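Local structure of nucleosome assembly protein 1, putative (3FS3) at residues A118-N121 against V125-V128; F238-S243 against E268-V273. The protein probably binds histones and acts as a histone chaperone of the nucleosome assembly protein family in the malaria parasite Plasmodium falciparum. All blocks are in the same frame, centred on the assembly; numbering follows the deposited sequence.

Contact 1: A118-N121 against V125-V128; sequences ALRN and VSHV
The guanidinium of R120 meets S126 at its edge: S126 OG and a water both lie there, in the plane of the group, and both are approached by NH1. The carbonyl oxygen of S126 stands obliquely to the same plane, 3.4 Å from NH1 of R120 but at too poor an angle for a bond. The NH1 to OG hydrogen bond is weak, 3.5 Å from R120 to S126, though fairly straight at 156°. A water links the two residues, donating to S126 O at 2.7 Å and accepting, again weakly, from R120 NH1. CB of R120 leaves the backbone away from S126, and a bend at chi2 (-62°) turns the chain back so that NH1 comes alongside the serine. The stronger hold on this arginine is its NE, in a salt bridge with E134, which anchors the group while NH1 reaches the serine and the water.

The serine side chain also sits against the end of helix 114-120, its CB 3.2 Å from the carbonyl oxygen of R120. The apolar side of the contact is L119 against V125. CD2 of the leucine touches CG1 of the valine at 3.7 Å, the two chains crossing at a slant.

The contact joins two short consecutive helices across a brief turn: the end of helix 114-120 packs on helix 123-126. The long helix 260-289 backs its apolar side, with I281 against L119 and T276 against V125, while I129 of the following loop touches both L119 and R120.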
# COMPACT_ATOMS: atom_id res chain seq x y z
N ALA A 118 9.21 -20.67 -10.99
CA ALA A 118 9.00 -19.26 -10.76
C ALA A 118 8.44 -19.11 -9.34
O ALA A 118 8.92 -18.28 -8.56
CB ALA A 118 8.01 -18.69 -11.78
N LEU A 119 7.43 -19.91 -9.00
CA LEU A 119 6.82 -19.87 -7.67
C LEU A 119 7.84 -20.20 -6.58
O LEU A 119 7.88 -19.56 -5.53
CB LEU A 119 5.65 -20.85 -7.58
CG LEU A 119 4.40 -20.57 -8.43
CD1 LEU A 119 3.49 -21.78 -8.40
CD2 LEU A 119 3.68 -19.34 -7.89
N ARG A 120 8.67 -21.21 -6.83
CA ARG A 120 9.70 -21.62 -5.87
C ARG A 120 10.68 -20.50 -5.58
O ARG A 120 11.06 -20.29 -4.42
CB ARG A 120 10.48 -22.83 -6.39
CG ARG A 120 9.93 -24.19 -5.97
CD ARG A 120 9.98 -24.33 -4.46
NE ARG A 120 9.68 -25.69 -4.01
CZ ARG A 120 9.34 -26.00 -2.77
NH1 ARG A 120 9.26 -25.05 -1.85
NH2 ARG A 120 9.08 -27.26 -2.43
N ASN A 121 11.08 -19.77 -6.62
CA ASN A 121 12.03 -18.67 -6.48
C ASN A 121 11.48 -17.41 -5.82
O ASN A 121 12.17 -16.39 -5.76
CB ASN A 121 12.65 -18.33 -7.84
CG ASN A 121 13.55 -19.44 -8.36
OD1 ASN A 121 14.20 -20.13 -7.59
ND2 ASN A 121 13.59 -19.61 -9.68
N VAL A 125 5.75 -17.12 -1.60
CA VAL A 125 5.03 -18.27 -2.15
C VAL A 125 5.74 -19.59 -1.89
O VAL A 125 5.10 -20.62 -1.68
CB VAL A 125 4.83 -18.14 -3.67
CG1 VAL A 125 4.15 -19.40 -4.22
CG2 VAL A 125 4.01 -16.89 -3.98
N SER A 126 7.07 -19.56 -1.90
CA SER A 126 7.84 -20.77 -1.67
C SER A 126 7.53 -21.38 -0.30
O SER A 126 7.63 -22.60 -0.13
CB SER A 126 9.34 -20.48 -1.77
OG SER A 126 10.08 -21.68 -1.68
N HIS A 127 7.14 -20.54 0.65
CA HIS A 127 6.84 -21.02 2.00
C HIS A 127 5.60 -21.90 2.11
O HIS A 127 5.48 -22.68 3.05
CB HIS A 127 6.72 -19.84 2.97
CG HIS A 127 8.01 -19.11 3.19
ND1 HIS A 127 8.07 -17.89 3.82
CD2 HIS A 127 9.28 -19.43 2.85
CE1 HIS A 127 9.33 -17.49 3.86
NE2 HIS A 127 10.08 -18.40 3.27
N VAL A 128 4.67 -21.77 1.17
CA VAL A 128 3.47 -22.59 1.21
C VAL A 128 3.49 -23.76 0.22
O VAL A 128 2.49 -24.46 0.05
CB VAL A 128 2.20 -21.74 0.99
CG1 VAL A 128 2.01 -20.80 2.18
CG2 VAL A 128 2.30 -20.94 -0.30
O HOH W 1 8.52 -24.70 1.35

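Contact 2: F238-S243 against E268-V273; sequences FHFFTS and EGDYEV
F240 and D270 meet where the 3-10 segment that includes F238 and F240 is set against helix 260-289, within the alpha/beta part of the NAP fold, whose antiparallel sheet supplies further partners to both. The apolar contact is made by the F240 ring, whose CE1 lies 4.0 Å from CG1 of V273, one helical turn after D270. The two side chains run past each other in opposite directions. The ring of F240 reaches D270 and V273 of the helix because chi1 (176°) sets CG opposite the backbone nitrogen. L160 and Y179, on two strands of the sheet, also touch this ring.

The polar interactions meet at K177 of strand 174-181, outside both segments. Its ammonium forms a salt bridge with OD2 of D270, donates a hydrogen bond to the F240 carbonyl oxygen and makes a cation-pi contact with the F240 ring, so one lysine ties turn and helix to the sheet. This cation probably offsets the approach of two oxygens that would otherwise disfavour each other, D270 OD2 and F240 O, 3.6 Å apart. The other carboxylate oxygen, OD1, is hydrogen-bonded to the hydroxyl of Y179, and the two strand residues together fix the rotation of the group. Carboxylate and ring planes lie 6° apart, and OD2 of D270 is 3.8 Å from CD1 of F240.

Ring packing and hydrogen bonding within 238-243 shape the turn itself. F241, the centre of an inverse gamma turn, presents one ring face to F240, with CD2 of F240 3.8 Å above its centre. T242 OG1 donates to the carbonyl oxygen of H239 at 2.8 Å, tilted 35° out of the carbonyl plane.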
# COMPACT_ATOMS: atom_id res chain seq x y z
N PHE A 238 -2.16 -26.38 -1.99
CA PHE A 238 -3.54 -26.44 -2.43
C PHE A 238 -4.60 -26.09 -1.40
O PHE A 238 -5.80 -26.05 -1.71
CB PHE A 238 -3.76 -27.80 -3.10
CG PHE A 238 -2.98 -27.96 -4.37
CD1 PHE A 238 -3.52 -27.54 -5.59
CD2 PHE A 238 -1.67 -28.45 -4.35
CE1 PHE A 238 -2.76 -27.60 -6.77
CE2 PHE A 238 -0.90 -28.51 -5.52
CZ PHE A 238 -1.45 -28.08 -6.73
N HIS A 239 -4.16 -25.78 -0.19
CA HIS A 239 -5.08 -25.35 0.86
C HIS A 239 -5.47 -23.93 0.50
O HIS A 239 -6.39 -23.36 1.09
CB HIS A 239 -4.39 -25.39 2.23
CG HIS A 239 -4.49 -26.71 2.91
ND1 HIS A 239 -3.41 -27.34 3.50
CD2 HIS A 239 -5.55 -27.53 3.11
CE1 HIS A 239 -3.81 -28.48 4.03
NE2 HIS A 239 -5.10 -28.63 3.81
N PHE A 240 -4.75 -23.36 -0.46
CA PHE A 240 -5.01 -22.01 -0.96
C PHE A 240 -6.42 -21.96 -1.54
O PHE A 240 -7.10 -20.95 -1.46
CB PHE A 240 -3.99 -21.68 -2.06
CG PHE A 240 -4.22 -20.34 -2.72
CD1 PHE A 240 -3.75 -19.17 -2.14
CD2 PHE A 240 -4.89 -20.26 -3.94
CE1 PHE A 240 -3.94 -17.93 -2.76
CE2 PHE A 240 -5.09 -19.02 -4.57
CZ PHE A 240 -4.61 -17.85 -3.98
N PHE A 241 -6.85 -23.06 -2.14
CA PHE A 241 -8.18 -23.10 -2.73
C PHE A 241 -9.24 -23.48 -1.70
O PHE A 241 -9.97 -24.45 -1.86
CB PHE A 241 -8.16 -24.05 -3.92
CG PHE A 241 -7.17 -23.65 -4.99
CD1 PHE A 241 -7.50 -22.66 -5.91
CD2 PHE A 241 -5.91 -24.23 -5.04
CE1 PHE A 241 -6.59 -22.25 -6.87
CE2 PHE A 241 -4.98 -23.83 -5.99
CZ PHE A 241 -5.32 -22.83 -6.91
N THR A 242 -9.29 -22.68 -0.64
CA THR A 242 -10.24 -22.86 0.45
C THR A 242 -11.01 -21.56 0.59
O THR A 242 -10.42 -20.48 0.69
CB THR A 242 -9.51 -23.18 1.78
OG1 THR A 242 -8.92 -24.48 1.71
CG2 THR A 242 -10.47 -23.13 2.95
N SER A 243 -12.34 -21.65 0.60
CA SER A 243 -13.20 -20.47 0.72
C SER A 243 -13.27 -19.96 2.16
O SER A 243 -13.37 -20.74 3.10
CB SER A 243 -14.61 -20.79 0.22
OG SER A 243 -14.61 -21.17 -1.14
N GLU A 268 -5.04 -13.66 6.52
CA GLU A 268 -3.93 -12.76 6.24
C GLU A 268 -2.86 -13.40 5.37
O GLU A 268 -2.44 -12.81 4.37
CB GLU A 268 -3.27 -12.29 7.55
CG GLU A 268 -3.79 -10.96 8.10
CD GLU A 268 -3.04 -10.54 9.36
OE1 GLU A 268 -1.80 -10.40 9.31
OE2 GLU A 268 -3.70 -10.35 10.41
N GLY A 269 -2.41 -14.58 5.76
CA GLY A 269 -1.38 -15.28 5.01
C GLY A 269 -1.81 -15.65 3.60
O GLY A 269 -1.01 -15.62 2.67
N ASP A 270 -3.09 -16.00 3.47
CA ASP A 270 -3.66 -16.39 2.19
C ASP A 270 -3.72 -15.20 1.25
O ASP A 270 -3.39 -15.32 0.06
CB ASP A 270 -5.06 -16.95 2.42
CG ASP A 270 -5.73 -17.40 1.15
OD1 ASP A 270 -6.14 -16.53 0.36
OD2 ASP A 270 -5.84 -18.63 0.94
N TYR A 271 -4.13 -14.06 1.77
CA TYR A 271 -4.23 -12.86 0.96
C TYR A 271 -2.83 -12.40 0.55
O TYR A 271 -2.64 -11.85 -0.53
CB TYR A 271 -4.92 -11.74 1.74
CG TYR A 271 -5.17 -10.52 0.91
CD1 TYR A 271 -6.10 -10.53 -0.13
CD2 TYR A 271 -4.46 -9.34 1.13
CE1 TYR A 271 -6.32 -9.41 -0.93
CE2 TYR A 271 -4.67 -8.21 0.34
CZ TYR A 271 -5.60 -8.25 -0.68
OH TYR A 271 -5.80 -7.14 -1.47
N GLU A 272 -1.85 -12.64 1.42
CA GLU A 272 -0.48 -12.24 1.14
C GLU A 272 0.03 -13.05 -0.05
O GLU A 272 0.70 -12.52 -0.94
CB GLU A 272 0.41 -12.48 2.36
CG GLU A 272 1.67 -11.64 2.38
CD GLU A 272 2.63 -12.04 3.48
OE1 GLU A 272 2.17 -12.31 4.61
OE2 GLU A 272 3.85 -12.10 3.22
N VAL A 273 -0.29 -14.33 -0.05
CA VAL A 273 0.14 -15.21 -1.14
C VAL A 273 -0.52 -14.77 -2.44
O VAL A 273 0.14 -14.64 -3.46
CB VAL A 273 -0.25 -16.67 -0.86
CG1 VAL A 273 0.02 -17.53 -2.09
CG2 VAL A 273 0.53 -17.20 0.34

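How the contacts relate
The two contacts follow one another in sequence, contact 1 closing before contact 2 opens, with the four-stranded antiparallel sheet lying between them along the chain. Their centres are about 13 Å apart, and they meet directly where CG2 of V128 packs on CG2 of V273 at 4.2 Å. Helix 260-289 is their common element: it supplies one segment of contact 2 and, further along, the residues that back the helix pair of contact 1. F237, the residue before segment 238-243, also touches V128. This late helix thus joins the short helices 114-120 and 123-126, which precede the sheet, and the loop after strand 192-197 into one compact alpha/beta body.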